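Local coordinates for protein histone acetyltransferase, ELP3 family (Methanocaldococcus infernus, PDB 6IA8) that catalyses formation of 5-carboxymethyluridine at wobble position 34 of tRNAs from acetyl-CoA and S-adenosyl-L-methionine, at residues A[444-449]-A[472-477]; A[408-413]-A[417-422]. All coordinates share one frame; numbering follows the deposited sequence.

Contact 1 of 2, residues A[444-449]-A[472-477]. With SO4 (sulfate ion), chain E.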
ATOM      1  N   ARG A 444      -4.225  11.953   2.505  1.00 26.09           N
ATOM      2  CA  ARG A 444      -4.346  10.499   2.524  1.00 28.20           C
ATOM      3  C   ARG A 444      -3.072   9.796   2.953  1.00 33.10           C
ATOM      4  O   ARG A 444      -3.133   8.659   3.435  1.00 26.57           O
ATOM      5  CB  ARG A 444      -4.763  10.002   1.142  1.00 29.16           C
ATOM      6  CG  ARG A 444      -6.038  10.712   0.618  1.00 33.30           C
ATOM      7  CD  ARG A 444      -6.667   9.960  -0.557  1.00 30.79           C
ATOM      8  NE  ARG A 444      -5.828   9.970  -1.729  1.00 27.47           N
ATOM      9  CZ  ARG A 444      -5.059   8.972  -2.142  1.00 29.61           C
ATOM     10  NH1 ARG A 444      -4.310   9.155  -3.226  1.00 28.82           N
ATOM     11  NH2 ARG A 444      -5.071   7.801  -1.512  1.00 27.02           N
ATOM     12  N   GLN A 445      -1.928  10.447   2.816  1.00 28.12           N
ATOM     13  CA  GLN A 445      -0.682   9.830   3.232  1.00 26.50           C
ATOM     14  C   GLN A 445       0.377  10.907   3.383  1.00 30.13           C
ATOM     15  O   GLN A 445       0.411  11.842   2.591  1.00 27.66           O
ATOM     16  CB  GLN A 445      -0.196   8.810   2.198  1.00 31.97           C
ATOM     17  CG  GLN A 445       1.154   8.144   2.545  1.00 35.21           C
ATOM     18  CD  GLN A 445       1.424   6.896   1.724  1.00 40.17           C
ATOM     19  OE1 GLN A 445       0.941   6.764   0.591  1.00 35.20           O
ATOM     20  NE2 GLN A 445       2.161   5.940   2.315  1.00 36.80           N
ATOM     21  N   LEU A 446       1.228  10.759   4.391  1.00 29.89           N
ATOM     22  CA  LEU A 446       2.472  11.513   4.536  1.00 30.87           C
ATOM     23  C   LEU A 446       3.542  10.482   4.833  1.00 32.97           C
ATOM     24  O   LEU A 446       3.414   9.719   5.795  1.00 28.59           O
ATOM     25  CB  LEU A 446       2.417  12.525   5.677  1.00 27.76           C
ATOM     26  CG  LEU A 446       3.757  13.145   6.065  1.00 32.74           C
ATOM     27  CD1 LEU A 446       4.366  13.960   4.925  1.00 31.06           C
ATOM     28  CD2 LEU A 446       3.579  14.011   7.317  1.00 39.19           C
ATOM     29  N   HIS A 447       4.595  10.447   4.026  1.00 32.23           N
ATOM     30  CA  HIS A 447       5.664   9.483   4.253  1.00 30.35           C
ATOM     31  C   HIS A 447       7.012  10.167   4.095  1.00 33.28           C
ATOM     32  O   HIS A 447       7.298  10.738   3.044  1.00 33.40           O
ATOM     33  CB  HIS A 447       5.555   8.327   3.274  1.00 34.62           C
ATOM     34  CG  HIS A 447       6.412   7.150   3.642  1.00 35.68           C
ATOM     35  ND1 HIS A 447       5.964   6.143   4.466  1.00 47.92           N
ATOM     36  CD2 HIS A 447       7.701   6.847   3.347  1.00 40.61           C
ATOM     37  CE1 HIS A 447       6.925   5.252   4.641  1.00 55.05           C
ATOM     38  NE2 HIS A 447       7.988   5.652   3.968  1.00 49.26           N
ATOM     39  N   VAL A 448       7.809  10.165   5.151  1.00 34.40           N
ATOM     40  CA  VAL A 448       9.192  10.638   5.123  1.00 33.90           C
ATOM     41  C   VAL A 448      10.079   9.409   5.265  1.00 38.67           C
ATOM     42  O   VAL A 448       9.984   8.690   6.264  1.00 33.17           O
ATOM     43  CB  VAL A 448       9.467  11.645   6.254  1.00 33.53           C
ATOM     44  CG1 VAL A 448      10.968  12.069   6.248  1.00 37.39           C
ATOM     45  CG2 VAL A 448       8.541  12.810   6.175  1.00 34.98           C
ATOM     46  N   PHE A 449      10.913   9.136   4.260  1.00 35.26           N
ATOM     47  CA  PHE A 449      11.733   7.922   4.265  1.00 38.82           C
ATOM     48  C   PHE A 449      12.805   8.031   5.341  1.00 43.86           C
ATOM     49  O   PHE A 449      13.576   8.996   5.362  1.00 42.90           O
ATOM     50  CB  PHE A 449      12.352   7.679   2.884  1.00 39.31           C
ATOM     51  CG  PHE A 449      11.351   7.185   1.866  1.00 36.22           C
ATOM     52  CD1 PHE A 449      10.934   5.859   1.878  1.00 42.12           C
ATOM     53  CD2 PHE A 449      10.809   8.038   0.922  1.00 39.06           C
ATOM     54  CE1 PHE A 449      10.007   5.394   0.977  1.00 42.96           C
ATOM     55  CE2 PHE A 449       9.867   7.580   0.005  1.00 46.68           C
ATOM     56  CZ  PHE A 449       9.453   6.261   0.032  1.00 45.59           C
ATOM     57  N   MET A 472       7.294  20.457   6.493  1.00 34.85           N
ATOM     58  CA  MET A 472       7.229  21.334   5.326  1.00 35.85           C
ATOM     59  C   MET A 472       6.186  20.841   4.318  1.00 39.79           C
ATOM     60  O   MET A 472       5.470  21.643   3.710  1.00 31.34           O
ATOM     61  CB  MET A 472       8.611  21.436   4.674  1.00 33.31           C
ATOM     62  CG  MET A 472       9.601  22.281   5.440  1.00 43.41           C
ATOM     63  SD  MET A 472      11.098  22.627   4.480  1.00 54.71           S
ATOM     64  CE  MET A 472      12.003  21.091   4.679  1.00 63.97           C
ATOM     65  N   LEU A 473       6.073  19.530   4.117  1.00 36.20           N
ATOM     66  CA  LEU A 473       5.033  19.042   3.217  1.00 37.80           C
ATOM     67  C   LEU A 473       3.642  19.344   3.769  1.00 31.48           C
ATOM     68  O   LEU A 473       2.733  19.710   3.012  1.00 33.71           O
ATOM     69  CB  LEU A 473       5.205  17.543   2.978  1.00 30.26           C
ATOM     70  CG  LEU A 473       6.389  17.119   2.101  1.00 34.79           C
ATOM     71  CD1 LEU A 473       6.615  15.628   2.138  1.00 35.79           C
ATOM     72  CD2 LEU A 473       6.147  17.596   0.661  1.00 31.72           C
ATOM     73  N   MET A 474       3.447  19.188   5.082  1.00 34.14           N
ATOM     74  CA  MET A 474       2.147  19.503   5.671  1.00 31.00           C
ATOM     75  C   MET A 474       1.823  20.982   5.519  1.00 35.32           C
ATOM     76  O   MET A 474       0.685  21.347   5.186  1.00 30.96           O
ATOM     77  CB  MET A 474       2.116  19.100   7.144  1.00 31.45           C
ATOM     78  CG  MET A 474       2.164  17.584   7.349  1.00 32.00           C
ATOM     79  SD  MET A 474       0.613  16.769   6.783  1.00 37.07           S
ATOM     80  CE  MET A 474      -0.487  17.445   8.029  1.00 36.41           C
ATOM     81  N   LYS A 475       2.811  21.852   5.752  1.00 32.46           N
ATOM     82  CA  LYS A 475       2.558  23.280   5.606  1.00 34.34           C
ATOM     83  C   LYS A 475       2.144  23.593   4.169  1.00 34.98           C
ATOM     84  O   LYS A 475       1.229  24.393   3.918  1.00 34.16           O
ATOM     85  CB  LYS A 475       3.803  24.078   6.013  1.00 36.13           C
ATOM     86  CG  LYS A 475       3.529  25.562   6.236  1.00 46.44           C
ATOM     87  N   GLU A 476       2.833  22.990   3.201  1.00 32.58           N
ATOM     88  CA  GLU A 476       2.501  23.254   1.802  1.00 34.54           C
ATOM     89  C   GLU A 476       1.131  22.687   1.455  1.00 33.62           C
ATOM     90  O   GLU A 476       0.345  23.308   0.729  1.00 34.69           O
ATOM     91  CB  GLU A 476       3.557  22.659   0.881  1.00 35.02           C
ATOM     92  CG  GLU A 476       3.288  22.873  -0.597  1.00 37.76           C
ATOM     93  CD  GLU A 476       3.506  24.294  -1.048  1.00 51.61           C
ATOM     94  OE1 GLU A 476       3.179  24.589  -2.203  1.00 46.94           O
ATOM     95  OE2 GLU A 476       3.992  25.122  -0.248  1.00 47.12           O
ATOM     96  N   ALA A 477       0.793  21.538   2.023  1.00 33.17           N
ATOM     97  CA  ALA A 477      -0.541  20.988   1.791  1.00 33.90           C
ATOM     98  C   ALA A 477      -1.624  21.913   2.340  1.00 33.09           C
ATOM     99  O   ALA A 477      -2.662  22.145   1.691  1.00 32.86           O
ATOM    100  CB  ALA A 477      -0.657  19.597   2.427  1.00 35.62           C
TER
HETATM  101  S   SO4 E 604      10.601   3.462   5.350  1.00 97.98           S
HETATM  102  O1  SO4 E 604       9.997   4.746   5.047  1.00110.10           O
HETATM  103  O2  SO4 E 604      11.994   3.665   5.723  1.00102.48           O
HETATM  104  O3  SO4 E 604       9.887   2.842   6.456  1.00107.38           O
HETATM  105  O4  SO4 E 604      10.512   2.602   4.179  1.00102.61           O

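Contact 2 of 2, residues A[408-413]-A[417-422]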
ATOM      1  N   PHE A 408       0.146  15.257  -5.636  1.00 25.61           N
ATOM      2  CA  PHE A 408       1.264  14.466  -5.128  1.00 26.56           C
ATOM      3  C   PHE A 408       2.422  15.423  -4.906  1.00 32.47           C
ATOM      4  O   PHE A 408       2.993  15.948  -5.870  1.00 28.62           O
ATOM      5  CB  PHE A 408       1.654  13.377  -6.109  1.00 25.41           C
ATOM      6  CG  PHE A 408       2.778  12.475  -5.624  1.00 31.59           C
ATOM      7  CD1 PHE A 408       2.526  11.481  -4.704  1.00 30.42           C
ATOM      8  CD2 PHE A 408       4.061  12.611  -6.102  1.00 32.38           C
ATOM      9  CE1 PHE A 408       3.527  10.613  -4.263  1.00 27.90           C
ATOM     10  CE2 PHE A 408       5.077  11.758  -5.685  1.00 31.40           C
ATOM     11  CZ  PHE A 408       4.813  10.757  -4.753  1.00 30.30           C
ATOM     12  N   LEU A 409       2.689  15.730  -3.641  1.00 28.27           N
ATOM     13  CA  LEU A 409       3.767  16.624  -3.236  1.00 25.78           C
ATOM     14  C   LEU A 409       4.962  15.799  -2.799  1.00 30.81           C
ATOM     15  O   LEU A 409       4.798  14.816  -2.083  1.00 27.13           O
ATOM     16  CB  LEU A 409       3.328  17.509  -2.066  1.00 27.55           C
ATOM     17  CG  LEU A 409       2.149  18.457  -2.291  1.00 32.43           C
ATOM     18  CD1 LEU A 409       1.819  19.149  -0.949  1.00 33.54           C
ATOM     19  CD2 LEU A 409       2.464  19.516  -3.378  1.00 37.68           C
ATOM     20  N   SER A 410       6.169  16.218  -3.169  1.00 27.41           N
ATOM     21  CA  SER A 410       7.336  15.438  -2.783  1.00 26.56           C
ATOM     22  C   SER A 410       8.546  16.342  -2.602  1.00 28.27           C
ATOM     23  O   SER A 410       8.621  17.435  -3.164  1.00 33.58           O
ATOM     24  CB  SER A 410       7.625  14.338  -3.819  1.00 29.54           C
ATOM     25  OG  SER A 410       7.889  14.928  -5.075  1.00 31.43           O
ATOM     26  N   PHE A 411       9.463  15.895  -1.755  1.00 27.72           N
ATOM     27  CA  PHE A 411      10.812  16.441  -1.708  1.00 28.34           C
ATOM     28  C   PHE A 411      11.697  15.468  -2.466  1.00 31.81           C
ATOM     29  O   PHE A 411      11.661  14.261  -2.204  1.00 29.66           O
ATOM     30  CB  PHE A 411      11.308  16.634  -0.273  1.00 28.34           C
ATOM     31  CG  PHE A 411      10.886  17.940   0.307  1.00 30.99           C
ATOM     32  CD1 PHE A 411      11.532  19.126  -0.082  1.00 36.44           C
ATOM     33  CD2 PHE A 411       9.827  18.014   1.183  1.00 27.18           C
ATOM     34  CE1 PHE A 411      11.118  20.362   0.421  1.00 38.92           C
ATOM     35  CE2 PHE A 411       9.415  19.254   1.697  1.00 33.27           C
ATOM     36  CZ  PHE A 411      10.043  20.420   1.309  1.00 34.99           C
ATOM     37  N   GLU A 412      12.514  15.991  -3.375  1.00 31.33           N
ATOM     38  CA  GLU A 412      13.245  15.159  -4.314  1.00 34.53           C
ATOM     39  C   GLU A 412      14.520  15.875  -4.707  1.00 32.78           C
ATOM     40  O   GLU A 412      14.491  17.086  -4.915  1.00 30.28           O
ATOM     41  CB  GLU A 412      12.390  14.895  -5.558  1.00 38.71           C
ATOM     42  CG  GLU A 412      13.072  14.132  -6.667  1.00 99.60           C
ATOM     43  CD  GLU A 412      12.222  14.047  -7.927  1.00102.31           C
ATOM     44  OE1 GLU A 412      10.975  14.098  -7.813  1.00 78.11           O
ATOM     45  OE2 GLU A 412      12.805  13.944  -9.032  1.00 88.09           O
ATOM     46  N   ASP A 413      15.624  15.127  -4.774  1.00 29.18           N
ATOM     47  CA  ASP A 413      16.850  15.551  -5.447  1.00 29.95           C
ATOM     48  C   ASP A 413      16.547  15.453  -6.935  1.00 36.68           C
ATOM     49  O   ASP A 413      16.501  14.356  -7.498  1.00 34.42           O
ATOM     50  CB  ASP A 413      18.012  14.655  -5.022  1.00 35.78           C
ATOM     51  CG  ASP A 413      19.270  14.877  -5.835  1.00 33.06           C
ATOM     52  OD1 ASP A 413      19.213  15.581  -6.878  1.00 36.53           O
ATOM     53  OD2 ASP A 413      20.335  14.356  -5.424  1.00 37.58           O
ATOM     54  N   ASP A 417      17.366  12.413  -9.190  1.00 30.89           N
ATOM     55  CA  ASP A 417      16.043  11.780  -9.139  1.00 35.12           C
ATOM     56  C   ASP A 417      15.917  10.835  -7.948  1.00 39.93           C
ATOM     57  O   ASP A 417      15.645   9.653  -8.109  1.00 37.68           O
ATOM     58  CB  ASP A 417      15.745  11.029 -10.437  1.00 50.74           C
ATOM     59  CG  ASP A 417      15.752  11.941 -11.648  1.00 97.82           C
ATOM     60  OD1 ASP A 417      15.364  13.119 -11.510  1.00 98.93           O
ATOM     61  OD2 ASP A 417      16.146  11.484 -12.738  1.00133.52           O
ATOM     62  N   ILE A 418      16.098  11.385  -6.748  1.00 32.10           N
ATOM     63  CA  ILE A 418      16.021  10.625  -5.501  1.00 29.34           C
ATOM     64  C   ILE A 418      14.911  11.213  -4.638  1.00 33.81           C
ATOM     65  O   ILE A 418      14.906  12.417  -4.365  1.00 32.19           O
ATOM     66  CB  ILE A 418      17.354  10.636  -4.733  1.00 30.33           C
ATOM     67  CG1 ILE A 418      18.497  10.142  -5.613  1.00 27.86           C
ATOM     68  CG2 ILE A 418      17.202   9.777  -3.453  1.00 37.27           C
ATOM     69  CD1 ILE A 418      19.852  10.093  -4.943  1.00 29.35           C
ATOM     70  N   LEU A 419      13.973  10.366  -4.219  1.00 29.39           N
ATOM     71  CA  LEU A 419      12.761  10.786  -3.526  1.00 31.25           C
ATOM     72  C   LEU A 419      12.995  10.657  -2.031  1.00 32.06           C
ATOM     73  O   LEU A 419      13.376   9.580  -1.554  1.00 30.51           O
ATOM     74  CB  LEU A 419      11.577   9.921  -3.966  1.00 30.82           C
ATOM     75  CG  LEU A 419      10.250  10.130  -3.243  1.00 36.17           C
ATOM     76  CD1 LEU A 419       9.660  11.463  -3.537  1.00 31.39           C
ATOM     77  CD2 LEU A 419       9.285   8.985  -3.625  1.00 31.68           C
ATOM     78  N   ILE A 420      12.744  11.744  -1.301  1.00 28.06           N
ATOM     79  CA  ILE A 420      13.022  11.829   0.124  1.00 26.16           C
ATOM     80  C   ILE A 420      11.757  11.700   0.962  1.00 30.58           C
ATOM     81  O   ILE A 420      11.799  11.159   2.072  1.00 30.50           O
ATOM     82  CB  ILE A 420      13.754  13.157   0.432  1.00 31.32           C
ATOM     83  CG1 ILE A 420      15.162  13.110  -0.194  1.00 37.78           C
ATOM     84  CG2 ILE A 420      13.817  13.385   1.901  1.00 38.18           C
ATOM     85  CD1 ILE A 420      15.776  14.487  -0.406  1.00 49.54           C
ATOM     86  N   ALA A 421      10.650  12.263   0.484  1.00 29.64           N
ATOM     87  CA  ALA A 421       9.405  12.314   1.238  1.00 27.75           C
ATOM     88  C   ALA A 421       8.289  12.687   0.281  1.00 29.73           C
ATOM     89  O   ALA A 421       8.524  13.346  -0.734  1.00 27.99           O
ATOM     90  CB  ALA A 421       9.477  13.337   2.366  1.00 27.70           C
ATOM     91  N   PHE A 422       7.062  12.301   0.629  1.00 25.23           N
ATOM     92  CA  PHE A 422       5.937  12.635  -0.226  1.00 25.63           C
ATOM     93  C   PHE A 422       4.670  12.729   0.610  1.00 27.40           C
ATOM     94  O   PHE A 422       4.579  12.179   1.717  1.00 28.55           O
ATOM     95  CB  PHE A 422       5.802  11.620  -1.390  1.00 24.42           C
ATOM     96  CG  PHE A 422       5.384  10.258  -0.980  1.00 27.55           C
ATOM     97  CD1 PHE A 422       6.332   9.290  -0.742  1.00 32.58           C
ATOM     98  CD2 PHE A 422       4.041   9.919  -0.889  1.00 30.11           C
ATOM     99  CE1 PHE A 422       5.980   8.002  -0.374  1.00 29.99           C
ATOM    100  CE2 PHE A 422       3.668   8.617  -0.506  1.00 28.90           C
ATOM    101  CZ  PHE A 422       4.628   7.671  -0.243  1.00 31.82           C
TER

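Contact 1 of 2, residues A[444-449]-A[472-477]
Leu473, which meets Leu446 across this contact, gives its carbonyl O to Ala477 N at 2.8 Å; Glu476 N bonds to Met472 O in the same way, one residue earlier, and both are the i to i+4 bonds of an alpha helix. No hydrogen bond joins helix to strand: the meeting is apolar and carried by Leu446. Its CG is turned anti to the backbone N (chi1 168°), and the two methyls part company, CD1 resting against Leu473 CD1 at 4.0 Å and CD2 against Met474 CG at 3.8 Å. The bend at chi2 (-69°) brings Met474 SD to 4.1 Å from Leu446 CD2. His447 points the other way, from the far side of the strand. Its CD2 stands 3.5 Å above the centre of the Phe449 ring, and a sulfate, probably from the crystallisation liquor, lies near the imidazole plane at NE2, the bond doubtfully short. Gln445 to Val448 match, by similarity, an acetyl-CoA site, consistent with strand and helix forming the cofactor-binding core of the GNAT fold. Around them, strand 440-448 pairs with strand 418-427, where Arg444 and Gln445 form a classic bulge opposite Arg424; Leu473 reaches over Leu409, Phe411 and Ala421, while Tyr502 of helix 499-504 touches both Leu446 and Met474.

Contact 2 of 2, residues A[408-413]-A[417-422]
The rings of Phe408 and Phe422 lie nearly parallel, planes 27° apart, but slid so far that they barely overlap, with centroids 5.4 Å apart. Phe408 CE1 reaches Phe422 CD2 at 3.5 Å and its CZ meets Phe422 CB at 3.6 Å, a reach set by a CG anti to the backbone N (chi1 -178°). Ile371 of helix 371-374 touches both rings. With an alanine at Phe408, the Phe422 ring would probably lose this flanking neighbour, leaving a gap beside it and more freedom to turn. The strands form an antiparallel beta hairpin of the GNAT sheet, interrupted by a classic bulge: Phe411 O accepts Ile420 N at 2.9 Å and, weakly, Ala421 N, while Leu419 CD1 packs on Ser410 CB. Toward the turn, Asp413 N donates to Ile418 O at 2.8 Å, and Ile418 N returns a bond to Asp413 O. Asp417, in a left-handed backbone conformation, completes a G1 bulge. The Asp413 carboxylate accepts from Asp388 N and Asn416 ND2. Glu412 OE2 and OD1 of the poorly ordered Asp417 stand 3.7 Å apart, their carboxylate planes 73° from each other; Arg374 makes long, weak ion pairs with Glu412 OE2 and with the other oxygen of Asp417, OD2.

How the contacts relate
From the N terminus, the chain first passes through the parallel sheet of the radical SAM core and then enters the mixed GNAT sheet. There contact 2 comes first, closing the short turn between strands 404-413 and 418-427. Strand 440-448 follows and lies beside the second hairpin strand. Contact 1 opens on it and closes a 22-residue excursion when helix 469-484 returns to the sheet. The two are in series and neither nests nor crosses. They meet where strands 418-427 and 440-448 run side by side: His447 O and Phe422 N are 2.9 Å apart, a probable hydrogen bond, as are Phe449 N and Ile420 O at 3.1 Å. Helix 469-484 packs side chains against strands 404-413, 418-427 and 440-448.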